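Local coordinates for protein BH2851 (Bacillus halodurans, PDB 2GFG) that is of unknown function, though its CYTH fold suggests that it may bind or turn over a phosphate-containing substrate, as a putative adenylate cyclase or related phosphatase, at residues K49-A54 with L109-S114; G120-S125 with Q184-K189; R126-Y131 with I135-H140; D148-F153 with V177-K182. All blocks are in the same frame, centred on the assembly; numbering follows the deposited sequence.

Contact 1 of 4, residues K49-A54 with L109-S114; sequences KKQSSA and LSIPIS
Gln51 and Leu109 carry the polar part of this contact, through a single side-chain hydrogen bond. Gln51 NE2 donates a hydrogen bond to Leu109 O over 2.9 Å, with an N-H...O angle of 156°. NE2 lies in the carbonyl plane of Leu109, and Leu109 O lies close to the amide plane of Gln51. The other amide atom, Gln51 OE1, makes no second bond here; it rests against Leu109 CB at 3.4 Å and near Leu109 CD2. Within 49-54, Ser53 OG bonds to Gln51 O over 3.2 Å, reaching it from above the carbonyl plane.

Each segment includes the Schellman motif that ends a helix, 47-50 in one case and 101-108 in the other. Ser52 and Ser110, each with positive phi, are the C-prime residues, and Ser52 N returns to Lys49 O over 2.9 Å. The contact therefore joins the end of the short helix 47-50 to the end of helix 101-108, beside strand 63-71, whose Gln70 touches both Ser53 and Leu109.

The apolar part is small. Gln51 runs on extended beyond CG (chi2 -163°) and slides past Leu109 and Ile111, which point the opposite way. Ile111 CD1 reaches the amide, 3.7 Å from Gln51 NE2, while Leu109 CD1 stands 4.0 Å from Ser53 OG. An alanine in place of Gln51 would probably leave Leu109 O without this donor and open a gap between Leu109 CB and Ile111 CD1. Ile111 and Ser53 both also touch Leu48 of helix 47-50.

Contact 2 of 4, residues G120-S125 with Q184-K189; sequences GTLSTS and QRFFSK. With EDO (1,2-ethanediol), chain G.
Strand 120-125 passes helix 184-189 with their axes 9.5 Å apart at closest approach and their N-to-C directions 132° from each other, so the helix lies slantwise over the strand. The backbones come nearest at Leu122 and Phe186, whose CA atoms are 7.1 Å apart.

One aromatic ring, that of Phe186, makes the side-chain contacts to the strand. Phe186 CG stands anti to its backbone N (chi1 179°), which sends the ring out from the helix to the strand. Its far end meets main chain: CZ is 3.6 Å from Gly120 CA, and CE2 is 3.8 Å from Thr121 O. A side chain on Gly120 would point at the ring and collide with CZ, so the lack of one lets the ring come this close. On the near side, Phe186 CD2 touches Leu122 CB at 4.1 Å; the approach of all three strand residues to the ring is oblique. Replacing Phe186 by an alanine would probably open a gap over Gly120 and leave Leu122 CB without its partner on the helix. At the other end of the strand segment, Ser125 OG shares a hydrogen bond of 2.8 Å with O1 of a 1,2-ethanediol, probably from the crystallisation liquor.

The contact packs the C-terminal helix 182-190 against the antiparallel barrel. Strand 34-42 pairs with the same stretch of strand 117-131 and supplies Tyr40, which meets the Phe186 ring edge-to-face, while Leu144 touches Phe186 from the turn between strands 134-143 and 146-155.

Contact 3 of 4, residues R126-Y131 with I135-H140; sequences RAEISY and ILCLDH
Asp139 OD2 is gripped twice: by Arg126 NH2 at 3.1 Å and, from outside these strands, by Lys182 in a salt bridge. Asp139 OD1 takes Arg126 NE at 3.0 Å. The arginine thus holds the carboxylate side-on, one nitrogen to each oxygen. Both oxygens are met on the syn side, though just over 30° out of the carboxylate plane, because the two nearly parallel planes (7° apart) are offset. A bend at chi3 (-67°) turns the guanidinium alongside Asp139.

The backbones form an antiparallel hairpin. Ala127 and Leu138, then Ile129 and Leu136, are hydrogen-bonded pairs; Leu138 N to Ala127 O is the shortest of the four bonds at 2.8 Å.

On the Arg126 face, Glu128 CG lies 3.6 Å from Cys137 SG, and Glu128 OE1 is 3.4 Å from Ile135 CG2. On the other face, Leu136 CB is flanked by Ile129 CG1 at 3.9 Å and Tyr131 CB at 3.8 Å, all three side chains pointing the same way.

Arg126 also makes a weak hydrogen bond to an unidentified ligand, consistent with a pocket on that face of the barrel. The opposite face is covered by helices: Leu136 packs on Ile168 of helix 158-171, and Leu138 on Phe19 and Ile23 of helix 16-25. Strand 134-143 pairs on its other side with strand 146-155.

Contact 4 of 4, residues D148-F153 with V177-K182; sequences DYEIEF and VPTENK. With EDO (1,2-ethanediol), chain H.
Lys182 runs extended through chi2 and chi3 and then bends at chi4 (60°), setting NZ between Glu150 and Glu152; Glu150 meets it with CG anti to its own backbone N (chi1 -162°). The three form a salt-bridge network inside the antiparallel barrel of the CYTH fold, on a strand face where acidic side chains recur at every second residue. NZ is 2.8 Å from Glu150 OE1, which it reaches from above the carboxylate plane, and 2.7 Å from Glu152 OE2. Asp139 of the neighbouring strand 134-143 makes a third salt bridge to the same nitrogen, so one ammonium group is shared by three carboxylates. Glu150 OE1 has a second partner in Arg185 NH1, one turn along the helix that Lys182 begins.

Lys182 therefore ties the start of helix 182-190 to strand 146-155. Glu152 also lies close to an unidentified ligand, probably from the crystallisation liquor, consistent with a pocket; in CYTH enzymes the barrel interior is the usual site for a phosphate substrate and its metals.

Further back in the loop, Thr179 OG1 bonds to Val177 O at 2.8 Å, and its methyl CG2 meets Glu150 OE2 at 3.4 Å. That same oxygen accepts a hydrogen bond from O1 of a bound 1,2-ethanediol at 3.1 Å.

Overall arrangement
All four contacts belong to one CYTH domain built round an eight-stranded antiparallel barrel. Contacts 2, 3 and 4 share its sheet: 2 and 3 both use strand 117-131, and strands 134-143 and 146-155 carry 3 and 4 side by side. The centre of contact 4 lies about 12 Å from those of 2 and 3. Along the chain, contact 1 closes first, and contacts 3 and 4, in series, are nested inside the loop closed by contact 2. Salt bridges from helix 182-190 join the three, closing it onto the charged barrel interior, where related CYTH enzymes bind phosphate substrates. Contact 1 lies about 29 Å from contact 3 (centres), across the chain's centre, touching contact 2 through Lys49 and Phe187.

Contact 1 of 4, residues K49-A54 with L109-S114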
# COMPACT_ATOMS: atom_id res chain seq x y z
N LYS A 49 6.87 -12.49 -2.08
CA LYS A 49 5.50 -12.98 -2.29
C LYS A 49 5.29 -14.32 -1.56
O LYS A 49 4.29 -14.52 -0.88
CB LYS A 49 5.20 -13.13 -3.80
CG LYS A 49 3.73 -12.90 -4.20
CD LYS A 49 2.86 -14.11 -3.92
CE LYS A 49 1.42 -13.86 -4.35
NZ LYS A 49 0.51 -14.95 -3.90
N LYS A 50 6.28 -15.21 -1.67
CA LYS A 50 6.22 -16.55 -1.03
C LYS A 50 6.26 -16.48 0.51
O LYS A 50 5.82 -17.42 1.18
CB LYS A 50 7.36 -17.44 -1.55
CG LYS A 50 7.21 -17.80 -3.02
CD LYS A 50 8.46 -18.41 -3.59
CE LYS A 50 8.22 -18.96 -5.00
NZ LYS A 50 9.46 -19.55 -5.59
N GLN A 51 6.79 -15.38 1.06
CA GLN A 51 6.75 -15.14 2.51
C GLN A 51 5.65 -14.12 2.88
O GLN A 51 5.67 -13.56 3.98
CB GLN A 51 8.12 -14.68 2.99
CG GLN A 51 9.23 -15.71 2.72
CD GLN A 51 10.48 -15.47 3.54
OE1 GLN A 51 10.42 -15.04 4.68
NE2 GLN A 51 11.63 -15.81 2.97
N SER A 52 4.66 -13.96 1.98
CA SER A 52 3.51 -13.06 2.19
C SER A 52 3.94 -11.62 2.57
O SER A 52 3.23 -10.92 3.32
CB SER A 52 2.56 -13.65 3.23
OG SER A 52 2.11 -14.93 2.82
N SER A 53 5.05 -11.18 2.00
CA SER A 53 5.62 -9.87 2.30
C SER A 53 5.69 -9.00 1.06
O SER A 53 5.63 -9.51 -0.08
CB SER A 53 7.01 -10.02 2.91
OG SER A 53 6.93 -10.66 4.17
N ALA A 54 5.83 -7.70 1.29
CA ALA A 54 5.92 -6.72 0.21
C ALA A 54 6.91 -5.62 0.58
O ALA A 54 6.87 -5.07 1.70
CB ALA A 54 4.55 -6.12 -0.07
N LEU A 109 14.37 -12.50 7.42
CA LEU A 109 13.52 -13.37 6.57
C LEU A 109 14.34 -14.21 5.55
O LEU A 109 13.75 -14.90 4.71
CB LEU A 109 12.46 -12.52 5.84
CG LEU A 109 11.40 -11.85 6.71
CD1 LEU A 109 10.58 -10.87 5.89
CD2 LEU A 109 10.48 -12.87 7.39
N SER A 110 15.68 -14.14 5.63
CA SER A 110 16.60 -14.85 4.69
C SER A 110 16.38 -14.44 3.22
O SER A 110 16.56 -15.24 2.29
CB SER A 110 16.49 -16.39 4.86
OG SER A 110 17.04 -16.80 6.10
N ILE A 111 16.06 -13.16 3.01
CA ILE A 111 15.88 -12.60 1.68
C ILE A 111 17.25 -12.19 1.15
O ILE A 111 17.91 -11.36 1.77
CB ILE A 111 14.96 -11.34 1.69
CG1 ILE A 111 13.60 -11.65 2.33
CG2 ILE A 111 14.78 -10.78 0.25
CD1 ILE A 111 12.70 -12.57 1.49
N PRO A 112 17.70 -12.78 0.01
CA PRO A 112 18.96 -12.33 -0.56
C PRO A 112 18.81 -10.93 -1.19
O PRO A 112 18.17 -10.78 -2.22
CB PRO A 112 19.26 -13.39 -1.63
CG PRO A 112 17.91 -13.90 -2.02
CD PRO A 112 17.08 -13.87 -0.78
N ILE A 113 19.36 -9.92 -0.50
CA ILE A 113 19.24 -8.50 -0.94
C ILE A 113 19.89 -8.25 -2.31
O ILE A 113 19.40 -7.42 -3.09
CB ILE A 113 19.81 -7.51 0.15
CG1 ILE A 113 18.88 -7.45 1.38
CG2 ILE A 113 20.01 -6.08 -0.42
CD1 ILE A 113 19.35 -8.26 2.53
N SER A 114 20.95 -9.00 -2.61
CA SER A 114 21.62 -8.93 -3.92
C SER A 114 20.71 -9.39 -5.09
O SER A 114 21.01 -9.12 -6.25
CB SER A 114 22.89 -9.78 -3.91
OG SER A 114 22.57 -11.16 -3.84

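Contact 2 of 4, residues G120-S125 with Q184-K189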
# COMPACT_ATOMS: atom_id res chain seq x y z
N GLY A 120 8.82 -2.52 -10.86
CA GLY A 120 7.96 -1.51 -11.48
C GLY A 120 7.34 -0.53 -10.50
O GLY A 120 7.52 -0.65 -9.29
N THR A 121 6.56 0.41 -11.04
CA THR A 121 6.00 1.50 -10.26
C THR A 121 4.49 1.65 -10.49
O THR A 121 4.03 1.73 -11.62
CB THR A 121 6.69 2.84 -10.62
OG1 THR A 121 8.10 2.70 -10.44
CG2 THR A 121 6.18 3.99 -9.73
N LEU A 122 3.75 1.71 -9.38
CA LEU A 122 2.31 1.93 -9.39
C LEU A 122 2.03 3.28 -8.76
O LEU A 122 2.46 3.55 -7.62
CB LEU A 122 1.61 0.81 -8.60
CG LEU A 122 0.09 0.89 -8.39
CD1 LEU A 122 -0.49 -0.51 -8.28
CD2 LEU A 122 -0.30 1.73 -7.16
N SER A 123 1.31 4.15 -9.49
CA SER A 123 0.96 5.49 -8.98
C SER A 123 -0.44 5.49 -8.39
O SER A 123 -1.34 4.87 -8.93
CB SER A 123 1.05 6.52 -10.10
OG SER A 123 2.38 6.68 -10.54
N THR A 124 -0.61 6.21 -7.28
CA THR A 124 -1.92 6.33 -6.62
C THR A 124 -2.25 7.78 -6.26
O THR A 124 -1.42 8.50 -5.72
CB THR A 124 -2.00 5.47 -5.33
OG1 THR A 124 -1.81 4.09 -5.66
CG2 THR A 124 -3.37 5.64 -4.63
N SER A 125 -3.47 8.19 -6.60
CA SER A 125 -4.03 9.44 -6.15
C SER A 125 -4.94 9.12 -4.98
O SER A 125 -5.92 8.38 -5.13
CB SER A 125 -4.82 10.10 -7.27
OG SER A 125 -5.30 11.35 -6.87
N GLN A 184 0.03 -6.74 -5.42
CA GLN A 184 -0.38 -8.04 -5.98
C GLN A 184 -1.19 -7.83 -7.26
O GLN A 184 -1.00 -8.56 -8.25
CB GLN A 184 -1.19 -8.83 -4.96
CG GLN A 184 -0.45 -9.11 -3.64
CD GLN A 184 0.60 -10.18 -3.78
N ARG A 185 -2.06 -6.81 -7.27
CA ARG A 185 -2.78 -6.40 -8.49
C ARG A 185 -1.79 -5.93 -9.55
O ARG A 185 -2.04 -6.07 -10.74
CB ARG A 185 -3.80 -5.29 -8.20
CG ARG A 185 -4.93 -5.69 -7.26
CD ARG A 185 -6.16 -4.79 -7.41
NE ARG A 185 -5.85 -3.36 -7.35
CZ ARG A 185 -5.78 -2.62 -6.22
NH1 ARG A 185 -5.88 -3.19 -5.02
NH2 ARG A 185 -5.54 -1.32 -6.31
N PHE A 186 -0.66 -5.35 -9.10
CA PHE A 186 0.41 -4.92 -10.01
C PHE A 186 1.04 -6.10 -10.74
O PHE A 186 0.98 -6.16 -11.96
CB PHE A 186 1.51 -4.12 -9.26
CG PHE A 186 2.64 -3.68 -10.15
CD1 PHE A 186 3.73 -4.53 -10.40
CD2 PHE A 186 2.58 -2.46 -10.83
CE1 PHE A 186 4.74 -4.15 -11.28
CE2 PHE A 186 3.59 -2.08 -11.71
CZ PHE A 186 4.67 -2.93 -11.93
N PHE A 187 1.68 -7.02 -10.00
CA PHE A 187 2.44 -8.12 -10.66
C PHE A 187 1.58 -9.33 -11.12
O PHE A 187 2.04 -10.14 -11.93
CB PHE A 187 3.72 -8.57 -9.85
CG PHE A 187 3.49 -8.88 -8.39
CD1 PHE A 187 2.64 -9.93 -8.00
CD2 PHE A 187 4.29 -8.27 -7.41
CE1 PHE A 187 2.50 -10.27 -6.63
CE2 PHE A 187 4.17 -8.62 -6.05
CZ PHE A 187 3.27 -9.61 -5.66
N SER A 188 0.33 -9.42 -10.67
CA SER A 188 -0.64 -10.37 -11.29
C SER A 188 -0.98 -9.87 -12.72
O SER A 188 -1.18 -10.68 -13.63
CB SER A 188 -1.91 -10.53 -10.44
OG SER A 188 -2.68 -9.34 -10.42
N LYS A 189 -1.00 -8.54 -12.90
CA LYS A 189 -1.09 -7.94 -14.24
C LYS A 189 0.23 -8.16 -15.01
O LYS A 189 0.21 -8.55 -16.18
CB LYS A 189 -1.41 -6.43 -14.14
CG LYS A 189 -2.02 -5.81 -15.42
CD LYS A 189 -0.95 -5.45 -16.47
C1 EDO G . -7.47 12.57 -9.18
O1 EDO G . -7.29 13.02 -7.83
C2 EDO G . -8.11 11.18 -9.18
O2 EDO G . -9.32 11.16 -8.40

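Contact 3 of 4, residues R126-Y131 with I135-H140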
# COMPACT_ATOMS: atom_id res chain seq x y z
N ARG A 126 -4.62 9.67 -3.80
CA ARG A 126 -5.26 9.24 -2.55
C ARG A 126 -5.90 10.39 -1.79
O ARG A 126 -5.29 11.42 -1.57
CB ARG A 126 -4.24 8.56 -1.65
CG ARG A 126 -4.78 8.19 -0.24
CD ARG A 126 -3.80 7.36 0.55
NE ARG A 126 -3.60 6.03 -0.04
CZ ARG A 126 -2.83 5.08 0.50
NH1 ARG A 126 -2.15 5.30 1.63
NH2 ARG A 126 -2.72 3.91 -0.11
N ALA A 127 -7.14 10.16 -1.34
CA ALA A 127 -7.81 11.02 -0.39
C ALA A 127 -8.03 10.23 0.91
O ALA A 127 -8.34 9.04 0.86
CB ALA A 127 -9.12 11.50 -0.94
N GLU A 128 -7.80 10.87 2.06
CA GLU A 128 -7.99 10.22 3.38
C GLU A 128 -8.88 11.06 4.26
O GLU A 128 -8.77 12.28 4.28
CB GLU A 128 -6.65 10.01 4.09
CG GLU A 128 -5.72 9.05 3.40
CD GLU A 128 -4.48 8.72 4.24
OE1 GLU A 128 -4.63 8.34 5.42
OE2 GLU A 128 -3.35 8.82 3.71
N ILE A 129 -9.78 10.40 4.98
CA ILE A 129 -10.63 11.07 5.98
C ILE A 129 -10.67 10.23 7.25
O ILE A 129 -10.46 9.03 7.20
CB ILE A 129 -12.10 11.31 5.46
CG1 ILE A 129 -12.78 9.97 5.08
CG2 ILE A 129 -12.09 12.27 4.28
CD1 ILE A 129 -14.28 10.12 4.76
N SER A 130 -10.91 10.88 8.39
CA SER A 130 -11.16 10.16 9.63
C SER A 130 -12.58 9.63 9.58
O SER A 130 -13.51 10.40 9.36
CB SER A 130 -10.97 11.06 10.85
OG SER A 130 -11.98 12.04 10.92
N TYR A 131 -12.74 8.32 9.70
CA TYR A 131 -14.06 7.70 9.69
C TYR A 131 -14.24 6.88 10.96
O TYR A 131 -13.45 5.98 11.23
CB TYR A 131 -14.22 6.81 8.45
CG TYR A 131 -15.64 6.35 8.24
CD1 TYR A 131 -16.57 7.18 7.60
CD2 TYR A 131 -16.08 5.12 8.73
CE1 TYR A 131 -17.92 6.77 7.43
CE2 TYR A 131 -17.41 4.70 8.57
CZ TYR A 131 -18.32 5.53 7.92
OH TYR A 131 -19.62 5.12 7.74
N ILE A 135 -9.49 5.36 9.80
CA ILE A 135 -9.24 6.19 8.63
C ILE A 135 -9.75 5.49 7.36
O ILE A 135 -9.55 4.29 7.19
CB ILE A 135 -7.71 6.54 8.49
CG1 ILE A 135 -7.27 7.42 9.67
CG2 ILE A 135 -7.41 7.25 7.13
CD1 ILE A 135 -5.78 7.67 9.75
N LEU A 136 -10.44 6.26 6.50
CA LEU A 136 -11.01 5.74 5.25
C LEU A 136 -10.27 6.34 4.07
O LEU A 136 -10.24 7.55 3.92
CB LEU A 136 -12.50 6.08 5.17
CG LEU A 136 -13.30 5.55 3.98
CD1 LEU A 136 -13.36 4.02 4.00
CD2 LEU A 136 -14.68 6.13 4.01
N CYS A 137 -9.67 5.49 3.24
CA CYS A 137 -8.88 5.96 2.07
C CYS A 137 -9.61 5.70 0.74
O CYS A 137 -10.13 4.62 0.52
CB CYS A 137 -7.51 5.26 2.05
SG CYS A 137 -6.50 5.50 3.55
N LEU A 138 -9.64 6.72 -0.14
CA LEU A 138 -10.12 6.55 -1.53
C LEU A 138 -8.92 6.57 -2.48
O LEU A 138 -8.29 7.61 -2.65
CB LEU A 138 -11.12 7.65 -1.92
CG LEU A 138 -12.55 7.55 -1.35
CD1 LEU A 138 -13.33 8.78 -1.70
CD2 LEU A 138 -13.27 6.32 -1.85
N ASP A 139 -8.65 5.43 -3.11
CA ASP A 139 -7.44 5.25 -3.94
C ASP A 139 -7.76 5.05 -5.40
O ASP A 139 -8.36 4.05 -5.78
CB ASP A 139 -6.65 4.02 -3.46
CG ASP A 139 -6.00 4.23 -2.12
OD1 ASP A 139 -6.07 5.35 -1.57
OD2 ASP A 139 -5.40 3.26 -1.61
N HIS A 140 -7.29 5.99 -6.23
CA HIS A 140 -7.32 5.84 -7.67
C HIS A 140 -5.88 5.55 -8.11
O HIS A 140 -4.98 6.39 -7.92
CB HIS A 140 -7.86 7.12 -8.33
CG HIS A 140 -7.72 7.16 -9.82
ND1 HIS A 140 -7.51 8.33 -10.52
CD2 HIS A 140 -7.72 6.16 -10.74
CE1 HIS A 140 -7.42 8.05 -11.81
NE2 HIS A 140 -7.52 6.74 -11.97

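Contact 4 of 4, residues D148-F153 with V177-K182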
# COMPACT_ATOMS: atom_id res chain seq x y z
N ASP A 148 -7.42 1.60 -11.77
CA ASP A 148 -8.56 1.12 -10.96
C ASP A 148 -8.83 2.01 -9.75
O ASP A 148 -8.08 2.95 -9.48
CB ASP A 148 -8.36 -0.36 -10.54
CG ASP A 148 -7.11 -0.58 -9.65
OD1 ASP A 148 -6.77 0.31 -8.83
OD2 ASP A 148 -6.54 -1.70 -9.73
N TYR A 149 -9.93 1.72 -9.06
CA TYR A 149 -10.40 2.53 -7.94
C TYR A 149 -10.65 1.64 -6.76
O TYR A 149 -11.11 0.50 -6.91
CB TYR A 149 -11.68 3.27 -8.33
CG TYR A 149 -11.54 4.11 -9.57
CD1 TYR A 149 -11.74 3.54 -10.84
CD2 TYR A 149 -11.17 5.45 -9.50
CE1 TYR A 149 -11.58 4.31 -12.01
CE2 TYR A 149 -11.01 6.23 -10.65
CZ TYR A 149 -11.21 5.65 -11.90
OH TYR A 149 -11.05 6.41 -13.02
N GLU A 150 -10.36 2.14 -5.56
CA GLU A 150 -10.43 1.32 -4.35
C GLU A 150 -10.73 2.16 -3.11
O GLU A 150 -10.18 3.25 -2.94
CB GLU A 150 -9.09 0.59 -4.16
CG GLU A 150 -9.16 -0.60 -3.19
CD GLU A 150 -7.79 -1.18 -2.87
OE1 GLU A 150 -6.77 -0.67 -3.38
OE2 GLU A 150 -7.73 -2.14 -2.08
N ILE A 151 -11.61 1.64 -2.26
CA ILE A 151 -11.86 2.20 -0.94
C ILE A 151 -11.26 1.25 0.09
O ILE A 151 -11.27 0.03 -0.12
CB ILE A 151 -13.39 2.42 -0.68
CG1 ILE A 151 -13.61 3.30 0.55
CG2 ILE A 151 -14.15 1.06 -0.53
CD1 ILE A 151 -15.07 3.70 0.76
N GLU A 152 -10.65 1.81 1.14
CA GLU A 152 -10.04 0.98 2.23
C GLU A 152 -10.30 1.60 3.58
O GLU A 152 -10.22 2.81 3.72
CB GLU A 152 -8.51 0.86 2.06
CG GLU A 152 -8.02 0.60 0.62
CD GLU A 152 -6.62 1.14 0.38
OE1 GLU A 152 -6.28 2.22 0.92
OE2 GLU A 152 -5.88 0.53 -0.41
N PHE A 153 -10.52 0.77 4.60
CA PHE A 153 -10.66 1.25 5.98
C PHE A 153 -9.49 0.78 6.84
O PHE A 153 -9.22 -0.41 6.91
CB PHE A 153 -11.97 0.79 6.60
CG PHE A 153 -12.17 1.28 8.00
CD1 PHE A 153 -12.41 2.63 8.24
CD2 PHE A 153 -12.06 0.42 9.09
CE1 PHE A 153 -12.56 3.10 9.54
CE2 PHE A 153 -12.22 0.89 10.39
CZ PHE A 153 -12.47 2.22 10.61
N VAL A 177 -16.16 -6.86 -3.49
CA VAL A 177 -15.57 -7.85 -4.42
C VAL A 177 -14.20 -8.27 -3.91
O VAL A 177 -13.54 -7.50 -3.19
CB VAL A 177 -15.44 -7.28 -5.88
CG1 VAL A 177 -16.80 -7.03 -6.48
CG2 VAL A 177 -14.59 -6.01 -5.91
N PRO A 178 -13.76 -9.52 -4.25
CA PRO A 178 -12.43 -9.97 -3.82
C PRO A 178 -11.33 -9.01 -4.30
O PRO A 178 -11.30 -8.63 -5.48
CB PRO A 178 -12.29 -11.35 -4.49
CG PRO A 178 -13.36 -11.39 -5.53
CD PRO A 178 -14.46 -10.56 -5.03
N THR A 179 -10.45 -8.62 -3.39
CA THR A 179 -9.48 -7.56 -3.65
C THR A 179 -8.13 -7.87 -3.05
O THR A 179 -7.95 -7.82 -1.83
CB THR A 179 -10.00 -6.21 -3.09
OG1 THR A 179 -11.25 -5.89 -3.70
CG2 THR A 179 -8.99 -5.07 -3.36
N GLU A 180 -7.17 -8.21 -3.90
CA GLU A 180 -5.78 -8.39 -3.47
C GLU A 180 -5.10 -7.03 -3.35
O GLU A 180 -5.63 -6.02 -3.81
CB GLU A 180 -5.02 -9.33 -4.44
CG GLU A 180 -4.81 -8.77 -5.85
CD GLU A 180 -4.47 -9.85 -6.88
OE1 GLU A 180 -3.87 -10.89 -6.50
OE2 GLU A 180 -4.81 -9.66 -8.08
N ASN A 181 -3.94 -7.00 -2.70
CA ASN A 181 -3.19 -5.75 -2.49
C ASN A 181 -2.71 -5.11 -3.81
O ASN A 181 -2.54 -5.79 -4.80
CB ASN A 181 -1.98 -6.01 -1.57
CG ASN A 181 -2.41 -6.26 -0.10
OD1 ASN A 181 -3.36 -5.65 0.40
ND2 ASN A 181 -1.67 -7.12 0.59
N LYS A 182 -2.53 -3.78 -3.79
CA LYS A 182 -2.06 -3.02 -4.99
C LYS A 182 -0.87 -3.68 -5.64
O LYS A 182 -0.85 -3.87 -6.86
CB LYS A 182 -1.69 -1.59 -4.60
CG LYS A 182 -2.85 -0.67 -4.44
CD LYS A 182 -2.42 0.65 -3.83
CE LYS A 182 -3.59 1.60 -3.64
NZ LYS A 182 -4.62 1.05 -2.75
C1 EDO H . -4.00 -1.85 -0.74
O1 EDO H . -4.75 -2.74 -1.55
C2 EDO H . -2.66 -2.47 -0.35
O2 EDO H . -1.54 -1.70 -0.83